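Local coordinates for putative PAS/PAC sensor protein (PDB 6HMJ) that senses blue light through a bound flavin mononucleotide and probably couples that signal to RNA binding and the control of translation, at residues F24-L30 with L43-V48; L64-L68 with V103-T107; A142-V146 with A157-L161; G178-L183 with R195-F200. One frame throughout, in Å; residues are numbered along the deposited sequence.

Read from the N terminus, the four contacts fall in series along the chain: each closes before the next opens, so none encloses or crosses another. Interaction 1 closes a short loop by joining strand 24-26 and the start of helix 28-34 to helix 45-50. Interaction 2 closes a longer loop, bringing helix 54-70 onto strand 105-112 of the same sheet, with its centre about 15 Å from that of interaction 1. Helix 114-149 then carries the chain from interaction 2 to interaction 3, centres about 69 Å apart, where helix 154-167 folds back against it. Interaction 4 joins helices 172-185 and 192-202, and touches interaction 3 where Met179 meets Ala142, Ile145 and Val146.

Interaction 1: residues F24-L30 with L43-V48; sequences FVGSDEL and LTPAVV
Phe24 lies against Leu43, Thr44 and Pro45, an instructive case of an aromatic strand residue roofed by the start of a helix. With CG anti to the backbone N (chi1 174°), the side chain reaches from the strand toward the second segment. Phe24 CB meets Pro45 CD at 3.6 Å, and the ring follows, with Phe24 CD1 3.7 Å from Pro45 CG. Thr44 C stands over the centre of one ring face, with Pro45 N nearer the rim. Farther out, Phe24 CE2 packs on Leu43 CB (3.7 Å), and at the tip Phe24 CZ approaches Val48 CG2 obliquely at 4.1 Å. Leu43 CD1 lies against Gly26 C and comes within 3.4 Å of Ser27 O and 4.1 Å of Leu30 CB. Thr44 also N-caps the helix, its OG1 accepting from Val47 N. Replacing the Phe24 ring by an alanine is likely to strip Leu43, Pro45 and Val48 of their aromatic partner and open a gap between strand and helix. In the five-stranded PAS sheet, Phe24 also meets Phe15 and Leu17 of strand 11-18, while Leu30 and Val48 both rest on Ile110 of strand 105-112.

Interaction 2: residues L64-L68 with V103-T107; sequences LQRCL and VRAVT
Val106 presents both of its methyl groups to Leu64, Cys67 and Leu68, and this buried valine, with three partners, is the well-packed part of the contact. Val106 CG2 is met from two directions, by Leu68 CD2 at 3.4 Å and by Cys67 SG at 3.8 Å. The other branch, Val106 CG1, faces Leu64 CD1 at 4.0 Å and stays equally near the cysteine sulfur, so one strand residue fits among three side chains on one face of the helix, one turn apart (Leu64, then Cys67 and Leu68). The torsion of Val106 suits this role: CG1 stands anti to the backbone N (chi1 166°), which leaves CG2 on the flank facing Leu68. The Leu68 and Val106 side chains meet at about a right angle.

Toward Val103 the packing thins. Leu68 CD2 is 4.1 Å from Val103 CG2, and both residues are partly exposed, unlike the buried Leu64, Cys67 and Val106. Gln65, Arg66 and Arg104 are exposed and take no part in the interface. The example illustrates how a helix laid on a sheet buries one stripe of its surface and leaves other residues exposed; here the axes of the two short segments approach to 8.9 Å, at 125° between their directions.

The helix belongs to 54-70 and lies across the antiparallel PAS sheet. Leu64 also touches Leu17 of strand 11-18, Cys67 reaches Ala96 of strand 85-97 and Val74 of strand 74-82, and Thr107, pointing away from the helix, packs on Thr95 of the second subunit.

Interaction 3: residues A142-V146 with A157-L161; sequences AKGIV and AFALL
The contact lies in the ANTAR domain, a helical module whose family is generally assigned to RNA binding, where the long helix 114-149 packs on helix 154-167 and Val146 meets Ala157. The axes of the two short segments approach to 8.9 Å. Val146 CG1 lies 3.6 Å from Ala157 CB, and the same alanine methyl, Ala157 CB, sits 3.5 Å from Lys143 O. The other valine branch, Val146 CG2, meets Leu161 CD2 at 4.1 Å as the two side chains slide past each other in opposite directions. Leu161 CD1 reaches farther back along the helix, resting 3.7 Å from Lys143 N and 4.1 Å from Ala142 CB. At the partly exposed border, the Lys143 chain bends at chi3 (-57°) and brings CE obliquely to Phe158 CD1, 3.8 Å away.

Beyond the pair of helices, Lys143 and Ile145 pack on Gln141 and Met147 of the second subunit, while Leu161 and Phe158 touch Leu172 of helix 172-185. As a worked case of helix packing, the contact relies on shape: the small Ala157 lets the backbones come close, and the methyl branches of Val146 and Leu161 fill the space beside it. Cohesion between the segments is therefore apolar, and toward Phe158 it is the lysine's hydrocarbon chain that does the touching.

Interaction 4: residues G178-L183 with R195-F200; sequences GMIEGL and RLSTVF
Met179 overlaps the Phe200 ring with its thioether, a Met-aromatic contact in which Met179 SD lies 4.5 Å from the ring centroid, 62° off the normal. The approach is oblique, and the ring atom nearest Met179 SD is Phe200 CZ at 3.5 Å. A little closer to the backbone, Met179 CG meets Leu196 CD1 at 3.6 Å. The methionine chain runs extended before bending at chi3 (85°), which turns its CE methyl toward Ala142 and Ile145 of helix 114-149. A serine in its place would probably leave the Phe200 ring and Leu196 without their partner and open a gap among the three helices.

Beside this cluster Val199 is a knob in a hole formed by Gly178, Met179, Gly182 and Leu183. Its two branches divide the hole: Val199 CG1 sits 3.9 Å from Met179 CA, and Val199 CG2 rests 3.8 Å from Leu183 N. Gly182, with no side chain, lies against the knob, and a beta carbon there would probably crowd Val199 CG1.

At the other end the Leu183 side chain crosses that of Arg195 at about a right angle, Leu183 CD1 lying 4.0 Å from Arg195 CD. A water links the two helices beyond, donating to Leu183 O (2.7 Å) and accepting from Arg195 NH1 (3.1 Å). The guanidinium has further partners, NH2 bonding to Leu190 O and forming a salt bridge with Asp151 of the second subunit. The contact thus illustrates a division of labour: sulfur and hydrocarbon groups fill the buried middle, while arginine at its end serves both the helix pair and the dimer.

Interaction 1: residues F24-L30 with L43-V48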
loop_
_atom_site.group_PDB
_atom_site.type_symbol
_atom_site.label_atom_id
_atom_site.label_comp_id
_atom_site.label_asym_id
_atom_site.label_seq_id
_atom_site.Cartn_x
_atom_site.Cartn_y
_atom_site.Cartn_z
ATOM N N PHE A 24 -13.490 1.450 67.470
ATOM C CA PHE A 24 -13.076 1.447 66.072
ATOM C C PHE A 24 -12.038 0.351 65.881
ATOM O O PHE A 24 -11.004 0.347 66.558
ATOM C CB PHE A 24 -12.508 2.810 65.674
ATOM C CG PHE A 24 -11.931 2.848 64.291
ATOM C CD1 PHE A 24 -12.669 3.340 63.231
ATOM C CD2 PHE A 24 -10.641 2.414 64.055
ATOM C CE1 PHE A 24 -12.133 3.383 61.961
ATOM C CE2 PHE A 24 -10.103 2.449 62.791
ATOM C CZ PHE A 24 -10.849 2.935 61.741
ATOM N N VAL A 25 -12.319 -0.576 64.968
ATOM C CA VAL A 25 -11.424 -1.687 64.660
ATOM C C VAL A 25 -11.024 -1.556 63.198
ATOM O O VAL A 25 -11.844 -1.787 62.299
ATOM C CB VAL A 25 -12.081 -3.047 64.927
ATOM C CG1 VAL A 25 -11.056 -4.166 64.803
ATOM C CG2 VAL A 25 -12.731 -3.066 66.301
ATOM N N GLY A 26 -9.767 -1.196 62.958
ATOM C CA GLY A 26 -9.239 -1.062 61.611
ATOM C C GLY A 26 -8.381 -2.258 61.233
ATOM O O GLY A 26 -7.612 -2.767 62.048
ATOM N N SER A 27 -8.527 -2.696 59.986
ATOM C CA SER A 27 -7.807 -3.862 59.506
ATOM C C SER A 27 -6.334 -3.534 59.284
ATOM O O SER A 27 -5.939 -2.373 59.135
ATOM C CB SER A 27 -8.417 -4.367 58.200
ATOM O OG SER A 27 -8.072 -3.517 57.119
ATOM N N ASP A 28 -5.514 -4.589 59.264
ATOM C CA ASP A 28 -4.119 -4.424 58.878
ATOM C C ASP A 28 -4.017 -3.749 57.517
ATOM O O ASP A 28 -3.133 -2.915 57.287
ATOM C CB ASP A 28 -3.403 -5.776 58.850
ATOM C CG ASP A 28 -3.399 -6.461 60.200
ATOM O OD1 ASP A 28 -4.000 -5.909 61.147
ATOM O OD2 ASP A 28 -2.714 -7.498 60.336
ATOM N N GLU A 29 -4.917 -4.102 56.599
ATOM C CA GLU A 29 -4.887 -3.517 55.265
ATOM C C GLU A 29 -5.212 -2.030 55.295
ATOM O O GLU A 29 -4.686 -1.268 54.476
ATOM C CB GLU A 29 -5.856 -4.271 54.358
ATOM C CG GLU A 29 -5.482 -5.739 54.169
ATOM C CD GLU A 29 -6.162 -6.666 55.164
ATOM O OE1 GLU A 29 -7.244 -6.312 55.679
ATOM O OE2 GLU A 29 -5.614 -7.759 55.420
ATOM N N LEU A 30 -6.071 -1.596 56.220
ATOM C CA LEU A 30 -6.350 -0.169 56.345
ATOM C C LEU A 30 -5.102 0.589 56.779
ATOM O O LEU A 30 -4.808 1.669 56.258
ATOM C CB LEU A 30 -7.497 0.065 57.328
ATOM C CG LEU A 30 -7.823 1.521 57.675
ATOM C CD1 LEU A 30 -7.885 2.400 56.435
ATOM C CD2 LEU A 30 -9.139 1.600 58.434
ATOM N N LEU A 43 -5.209 2.437 65.043
ATOM C CA LEU A 43 -6.133 2.939 64.030
ATOM C C LEU A 43 -7.395 3.427 64.731
ATOM O O LEU A 43 -8.127 2.636 65.333
ATOM C CB LEU A 43 -6.465 1.870 62.992
ATOM C CG LEU A 43 -5.349 1.406 62.056
ATOM C CD1 LEU A 43 -5.873 0.323 61.126
ATOM C CD2 LEU A 43 -4.801 2.577 61.252
ATOM N N THR A 44 -7.600 4.735 64.699
ATOM C CA THR A 44 -8.752 5.415 65.266
ATOM C C THR A 44 -9.377 6.288 64.190
ATOM O O THR A 44 -8.742 6.577 63.168
ATOM C CB THR A 44 -8.365 6.277 66.476
ATOM O OG1 THR A 44 -7.573 7.384 66.037
ATOM C CG2 THR A 44 -7.574 5.453 67.484
ATOM N N PRO A 45 -10.636 6.697 64.366
ATOM C CA PRO A 45 -11.224 7.637 63.398
ATOM C C PRO A 45 -10.411 8.910 63.232
ATOM O O PRO A 45 -10.242 9.391 62.103
ATOM C CB PRO A 45 -12.609 7.924 63.994
ATOM C CG PRO A 45 -12.930 6.712 64.795
ATOM C CD PRO A 45 -11.620 6.253 65.371
ATOM N N ALA A 46 -9.896 9.472 64.329
ATOM C CA ALA A 46 -9.046 10.654 64.229
ATOM C C ALA A 46 -7.831 10.404 63.343
ATOM O O ALA A 46 -7.317 11.338 62.717
ATOM C CB ALA A 46 -8.601 11.096 65.624
ATOM N N VAL A 47 -7.363 9.155 63.270
ATOM C CA VAL A 47 -6.216 8.839 62.423
ATOM C C VAL A 47 -6.619 8.830 60.955
ATOM O O VAL A 47 -5.887 9.334 60.094
ATOM C CB VAL A 47 -5.598 7.491 62.841
ATOM C CG1 VAL A 47 -4.505 7.082 61.868
ATOM C CG2 VAL A 47 -5.032 7.577 64.248
ATOM N N VAL A 48 -7.775 8.245 60.641
ATOM C CA VAL A 48 -8.266 8.255 59.266
ATOM C C VAL A 48 -8.400 9.684 58.755
ATOM O O VAL A 48 -7.850 10.040 57.706
ATOM C CB VAL A 48 -9.601 7.494 59.165
ATOM C CG1 VAL A 48 -10.230 7.696 57.788
ATOM C CG2 VAL A 48 -9.390 6.015 59.434
#

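Interaction 2: residues L64-L68 with V103-T107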
loop_
_atom_site.group_PDB
_atom_site.type_symbol
_atom_site.label_atom_id
_atom_site.label_comp_id
_atom_site.label_asym_id
_atom_site.label_seq_id
_atom_site.Cartn_x
_atom_site.Cartn_y
_atom_site.Cartn_z
ATOM N N LEU A 64 -20.349 9.492 57.909
ATOM C CA LEU A 64 -20.266 8.510 58.986
ATOM C C LEU A 64 -21.402 8.694 59.985
ATOM O O LEU A 64 -22.014 7.713 60.423
ATOM C CB LEU A 64 -18.910 8.613 59.680
ATOM C CG LEU A 64 -18.674 7.662 60.854
ATOM C CD1 LEU A 64 -19.127 6.249 60.521
ATOM C CD2 LEU A 64 -17.202 7.670 61.236
ATOM N N GLN A 65 -21.696 9.941 60.362
ATOM C CA GLN A 65 -22.818 10.194 61.259
ATOM C C GLN A 65 -24.146 9.862 60.587
ATOM O O GLN A 65 -25.071 9.364 61.239
ATOM C CB GLN A 65 -22.804 11.651 61.725
ATOM C CG GLN A 65 -21.770 11.953 62.799
ATOM C CD GLN A 65 -21.969 11.116 64.046
ATOM O OE1 GLN A 65 -23.091 10.732 64.376
ATOM N NE2 GLN A 65 -20.877 10.817 64.739
ATOM N N ARG A 66 -24.257 10.125 59.284
ATOM C CA ARG A 66 -25.501 9.844 58.575
ATOM C C ARG A 66 -25.783 8.348 58.531
ATOM O O ARG A 66 -26.905 7.908 58.811
ATOM C CB ARG A 66 -25.439 10.422 57.161
ATOM C CG ARG A 66 -26.608 10.017 56.274
ATOM C CD ARG A 66 -26.687 10.871 55.015
ATOM N NE ARG A 66 -25.373 11.089 54.410
ATOM C CZ ARG A 66 -24.609 12.161 54.618
ATOM N NH1 ARG A 66 -23.430 12.257 54.017
ATOM N NH2 ARG A 66 -25.015 13.139 55.422
ATOM N N CYS A 67 -24.773 7.546 58.177
ATOM C CA CYS A 67 -24.966 6.102 58.112
ATOM C C CYS A 67 -25.343 5.530 59.471
ATOM O O CYS A 67 -26.094 4.551 59.546
ATOM C CB CYS A 67 -23.700 5.423 57.585
ATOM S SG CYS A 67 -23.868 3.640 57.280
ATOM N N LEU A 68 -24.836 6.122 60.553
ATOM C CA LEU A 68 -25.204 5.666 61.888
ATOM C C LEU A 68 -26.694 5.873 62.132
ATOM O O LEU A 68 -27.438 4.920 62.389
ATOM C CB LEU A 68 -24.378 6.417 62.934
ATOM C CG LEU A 68 -22.925 5.976 63.131
ATOM C CD1 LEU A 68 -22.197 6.964 64.035
ATOM C CD2 LEU A 68 -22.818 4.566 63.683
ATOM N N VAL A 103 -28.845 0.776 64.427
ATOM C CA VAL A 103 -27.485 0.637 63.916
ATOM C C VAL A 103 -26.602 0.103 65.036
ATOM O O VAL A 103 -26.424 0.753 66.071
ATOM C CB VAL A 103 -26.943 1.967 63.371
ATOM C CG1 VAL A 103 -26.864 3.026 64.473
ATOM C CG2 VAL A 103 -25.581 1.748 62.726
ATOM N N ARG A 104 -26.077 -1.100 64.848
ATOM C CA ARG A 104 -25.203 -1.706 65.844
ATOM C C ARG A 104 -23.771 -1.232 65.624
ATOM O O ARG A 104 -23.053 -0.940 66.587
ATOM C CB ARG A 104 -25.360 -3.224 65.776
ATOM C CG ARG A 104 -24.791 -4.022 66.932
ATOM C CD ARG A 104 -25.340 -5.436 66.799
ATOM N NE ARG A 104 -24.895 -6.379 67.818
ATOM C CZ ARG A 104 -25.322 -7.638 67.884
ATOM N NH1 ARG A 104 -26.199 -8.085 66.993
ATOM N NH2 ARG A 104 -24.890 -8.447 68.841
ATOM N N ALA A 105 -23.353 -1.146 64.364
ATOM C CA ALA A 105 -22.028 -0.666 63.994
ATOM C C ALA A 105 -22.077 -0.286 62.518
ATOM O O ALA A 105 -23.021 -0.628 61.801
ATOM C CB ALA A 105 -20.943 -1.710 64.268
ATOM N N VAL A 106 -21.047 0.427 62.072
ATOM C CA VAL A 106 -20.903 0.816 60.674
ATOM C C VAL A 106 -19.623 0.196 60.137
ATOM O O VAL A 106 -18.548 0.366 60.724
ATOM C CB VAL A 106 -20.882 2.344 60.492
ATOM C CG1 VAL A 106 -20.388 2.709 59.096
ATOM C CG2 VAL A 106 -22.269 2.918 60.707
ATOM N N THR A 107 -19.742 -0.516 59.019
ATOM C CA THR A 107 -18.585 -1.054 58.319
ATOM C C THR A 107 -18.159 -0.060 57.249
ATOM O O THR A 107 -18.974 0.363 56.422
ATOM C CB THR A 107 -18.904 -2.408 57.685
ATOM O OG1 THR A 107 -19.461 -3.289 58.668
ATOM C CG2 THR A 107 -17.645 -3.036 57.112
#

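Interaction 3: residues A142-V146 with A157-L161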
loop_
_atom_site.group_PDB
_atom_site.type_symbol
_atom_site.label_atom_id
_atom_site.label_comp_id
_atom_site.label_asym_id
_atom_site.label_seq_id
_atom_site.Cartn_x
_atom_site.Cartn_y
_atom_site.Cartn_z
ATOM N N ALA A 142 0.379 3.005 1.018
ATOM C CA ALA A 142 0.103 3.866 -0.126
ATOM C C ALA A 142 1.364 4.589 -0.578
ATOM O O ALA A 142 1.590 4.764 -1.781
ATOM C CB ALA A 142 -1.001 4.867 0.217
ATOM N N LYS A 143 2.199 5.026 0.372
ATOM C CA LYS A 143 3.458 5.658 -0.001
ATOM C C LYS A 143 4.296 4.714 -0.856
ATOM O O LYS A 143 4.871 5.123 -1.870
ATOM C CB LYS A 143 4.254 6.055 1.245
ATOM C CG LYS A 143 5.491 6.893 0.930
ATOM C CD LYS A 143 6.444 7.040 2.115
ATOM C CE LYS A 143 5.815 7.646 3.351
ATOM N NZ LYS A 143 6.850 7.796 4.419
ATOM N N GLY A 144 4.361 3.439 -0.465
ATOM C CA GLY A 144 5.134 2.476 -1.229
ATOM C C GLY A 144 4.527 2.174 -2.584
ATOM O O GLY A 144 5.245 2.018 -3.575
ATOM N N ILE A 145 3.197 2.077 -2.647
ATOM C CA ILE A 145 2.525 1.841 -3.921
ATOM C C ILE A 145 2.873 2.948 -4.910
ATOM O O ILE A 145 3.198 2.687 -6.074
ATOM C CB ILE A 145 1.005 1.728 -3.712
ATOM C CG1 ILE A 145 0.667 0.417 -3.002
ATOM C CG2 ILE A 145 0.277 1.816 -5.044
ATOM C CD1 ILE A 145 -0.787 0.291 -2.589
ATOM N N VAL A 146 2.801 4.202 -4.461
ATOM C CA VAL A 146 3.127 5.324 -5.335
ATOM C C VAL A 146 4.602 5.294 -5.719
ATOM O O VAL A 146 4.961 5.577 -6.868
ATOM C CB VAL A 146 2.743 6.652 -4.654
ATOM C CG1 VAL A 146 3.349 7.830 -5.401
ATOM C CG2 VAL A 146 1.227 6.786 -4.577
ATOM N N ALA A 157 6.897 10.452 -3.496
ATOM C CA ALA A 157 5.660 9.697 -3.336
ATOM C C ALA A 157 4.787 10.315 -2.253
ATOM O O ALA A 157 3.574 10.482 -2.433
ATOM C CB ALA A 157 5.976 8.240 -3.002
ATOM N N PHE A 158 5.390 10.652 -1.113
ATOM C CA PHE A 158 4.639 11.275 -0.030
ATOM C C PHE A 158 4.140 12.655 -0.430
ATOM O O PHE A 158 3.017 13.040 -0.082
ATOM C CB PHE A 158 5.511 11.358 1.223
ATOM C CG PHE A 158 4.766 11.789 2.448
ATOM C CD1 PHE A 158 3.955 10.899 3.129
ATOM C CD2 PHE A 158 4.880 13.084 2.921
ATOM C CE1 PHE A 158 3.268 11.292 4.256
ATOM C CE2 PHE A 158 4.196 13.483 4.049
ATOM C CZ PHE A 158 3.389 12.587 4.717
ATOM N N ALA A 159 4.958 13.419 -1.159
ATOM C CA ALA A 159 4.521 14.733 -1.617
ATOM C C ALA A 159 3.314 14.619 -2.538
ATOM O O ALA A 159 2.373 15.417 -2.440
ATOM C CB ALA A 159 5.671 15.451 -2.323
ATOM N N LEU A 160 3.311 13.623 -3.431
ATOM C CA LEU A 160 2.172 13.426 -4.321
ATOM C C LEU A 160 0.925 13.041 -3.537
ATOM O O LEU A 160 -0.184 13.477 -3.871
ATOM C CB LEU A 160 2.486 12.354 -5.365
ATOM C CG LEU A 160 3.405 12.755 -6.518
ATOM C CD1 LEU A 160 3.701 11.552 -7.394
ATOM C CD2 LEU A 160 2.792 13.875 -7.340
ATOM N N LEU A 161 1.079 12.202 -2.512
ATOM C CA LEU A 161 -0.055 11.870 -1.658
ATOM C C LEU A 161 -0.608 13.117 -0.980
ATOM O O LEU A 161 -1.829 13.277 -0.857
ATOM C CB LEU A 161 0.356 10.828 -0.620
ATOM C CG LEU A 161 0.508 9.392 -1.120
ATOM C CD1 LEU A 161 1.005 8.493 0.000
ATOM C CD2 LEU A 161 -0.805 8.861 -1.669
#

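Interaction 4: residues G178-L183 with R195-F200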
loop_
_atom_site.group_PDB
_atom_site.type_symbol
_atom_site.label_atom_id
_atom_site.label_comp_id
_atom_site.label_asym_id
_atom_site.label_seq_id
_atom_site.Cartn_x
_atom_site.Cartn_y
_atom_site.Cartn_z
ATOM N N GLY A 178 -8.549 5.411 0.407
ATOM C CA GLY A 178 -9.279 5.401 -0.847
ATOM C C GLY A 178 -8.446 4.882 -2.002
ATOM O O GLY A 178 -8.952 4.170 -2.873
ATOM N N MET A 179 -7.157 5.225 -2.023
ATOM C CA MET A 179 -6.290 4.777 -3.106
ATOM C C MET A 179 -6.072 3.270 -3.049
ATOM O O MET A 179 -6.031 2.603 -4.090
ATOM C CB MET A 179 -4.948 5.507 -3.040
ATOM C CG MET A 179 -4.046 5.249 -4.232
ATOM S SD MET A 179 -2.327 5.675 -3.902
ATOM C CE MET A 179 -1.772 4.153 -3.139
ATOM N N ILE A 180 -5.925 2.717 -1.845
ATOM C CA ILE A 180 -5.681 1.285 -1.711
ATOM C C ILE A 180 -6.935 0.497 -2.068
ATOM O O ILE A 180 -6.897 -0.428 -2.886
ATOM C CB ILE A 180 -5.190 0.960 -0.288
ATOM C CG1 ILE A 180 -3.884 1.707 -0.001
ATOM C CG2 ILE A 180 -5.002 -0.541 -0.119
ATOM C CD1 ILE A 180 -3.416 1.616 1.440
ATOM N N GLU A 181 -8.068 0.852 -1.457
ATOM C CA GLU A 181 -9.324 0.181 -1.775
ATOM C C GLU A 181 -9.666 0.327 -3.254
ATOM O O GLU A 181 -10.064 -0.646 -3.906
ATOM C CB GLU A 181 -10.445 0.738 -0.899
ATOM C CG GLU A 181 -10.274 0.427 0.584
ATOM C CD GLU A 181 -11.292 1.138 1.458
ATOM O OE1 GLU A 181 -12.056 1.970 0.927
ATOM O OE2 GLU A 181 -11.326 0.864 2.677
ATOM N N GLY A 182 -9.511 1.533 -3.801
ATOM C CA GLY A 182 -9.860 1.755 -5.196
ATOM C C GLY A 182 -8.963 0.986 -6.146
ATOM O O GLY A 182 -9.438 0.356 -7.097
ATOM N N LEU A 183 -7.651 1.035 -5.908
ATOM C CA LEU A 183 -6.713 0.304 -6.755
ATOM C C LEU A 183 -7.010 -1.189 -6.732
ATOM O O LEU A 183 -6.945 -1.860 -7.770
ATOM C CB LEU A 183 -5.279 0.577 -6.298
ATOM C CG LEU A 183 -4.164 -0.200 -6.999
ATOM C CD1 LEU A 183 -4.107 0.141 -8.476
ATOM C CD2 LEU A 183 -2.831 0.083 -6.335
ATOM N N ARG A 195 -4.067 2.858 -14.501
ATOM C CA ARG A 195 -5.016 2.352 -13.516
ATOM C C ARG A 195 -5.038 3.223 -12.265
ATOM O O ARG A 195 -6.107 3.601 -11.772
ATOM C CB ARG A 195 -4.644 0.911 -13.167
ATOM C CG ARG A 195 -5.737 0.095 -12.520
ATOM C CD ARG A 195 -5.173 -1.225 -12.030
ATOM N NE ARG A 195 -4.297 -1.831 -13.031
ATOM C CZ ARG A 195 -3.311 -2.683 -12.761
ATOM N NH1 ARG A 195 -3.051 -3.043 -11.510
ATOM N NH2 ARG A 195 -2.575 -3.172 -13.749
ATOM N N LEU A 196 -3.858 3.544 -11.729
ATOM C CA LEU A 196 -3.789 4.330 -10.502
ATOM C C LEU A 196 -4.258 5.762 -10.734
ATOM O O LEU A 196 -4.909 6.355 -9.867
ATOM C CB LEU A 196 -2.361 4.308 -9.960
ATOM C CG LEU A 196 -2.116 4.843 -8.550
ATOM C CD1 LEU A 196 -3.022 4.177 -7.529
ATOM C CD2 LEU A 196 -0.655 4.636 -8.187
ATOM N N SER A 197 -3.936 6.334 -11.896
ATOM C CA SER A 197 -4.355 7.700 -12.190
ATOM C C SER A 197 -5.871 7.835 -12.154
ATOM O O SER A 197 -6.402 8.808 -11.604
ATOM C CB SER A 197 -3.812 8.132 -13.551
ATOM O OG SER A 197 -4.309 9.409 -13.912
ATOM N N THR A 198 -6.592 6.872 -12.738
ATOM C CA THR A 198 -8.049 6.930 -12.712
ATOM C C THR A 198 -8.603 6.743 -11.304
ATOM O O THR A 198 -9.728 7.172 -11.032
ATOM C CB THR A 198 -8.657 5.879 -13.649
ATOM O OG1 THR A 198 -8.477 4.569 -13.098
ATOM C CG2 THR A 198 -8.026 5.945 -15.034
ATOM N N VAL A 199 -7.842 6.118 -10.404
ATOM C CA VAL A 199 -8.271 6.023 -9.013
ATOM C C VAL A 199 -8.215 7.392 -8.350
ATOM O O VAL A 199 -9.137 7.789 -7.630
ATOM C CB VAL A 199 -7.411 4.995 -8.254
ATOM C CG1 VAL A 199 -7.659 5.097 -6.755
ATOM C CG2 VAL A 199 -7.713 3.589 -8.746
ATOM N N PHE A 200 -7.125 8.129 -8.572
ATOM C CA PHE A 200 -7.023 9.474 -8.016
ATOM C C PHE A 200 -8.142 10.372 -8.536
ATOM O O PHE A 200 -8.735 11.139 -7.769
ATOM C CB PHE A 200 -5.655 10.073 -8.342
ATOM C CG PHE A 200 -4.525 9.495 -7.531
ATOM C CD1 PHE A 200 -4.661 9.289 -6.164
ATOM C CD2 PHE A 200 -3.326 9.150 -8.136
ATOM C CE1 PHE A 200 -3.627 8.760 -5.421
ATOM C CE2 PHE A 200 -2.286 8.617 -7.396
ATOM C CZ PHE A 200 -2.438 8.422 -6.038
HETATM O O HOH W 1 -5.469 -3.268 -9.556
#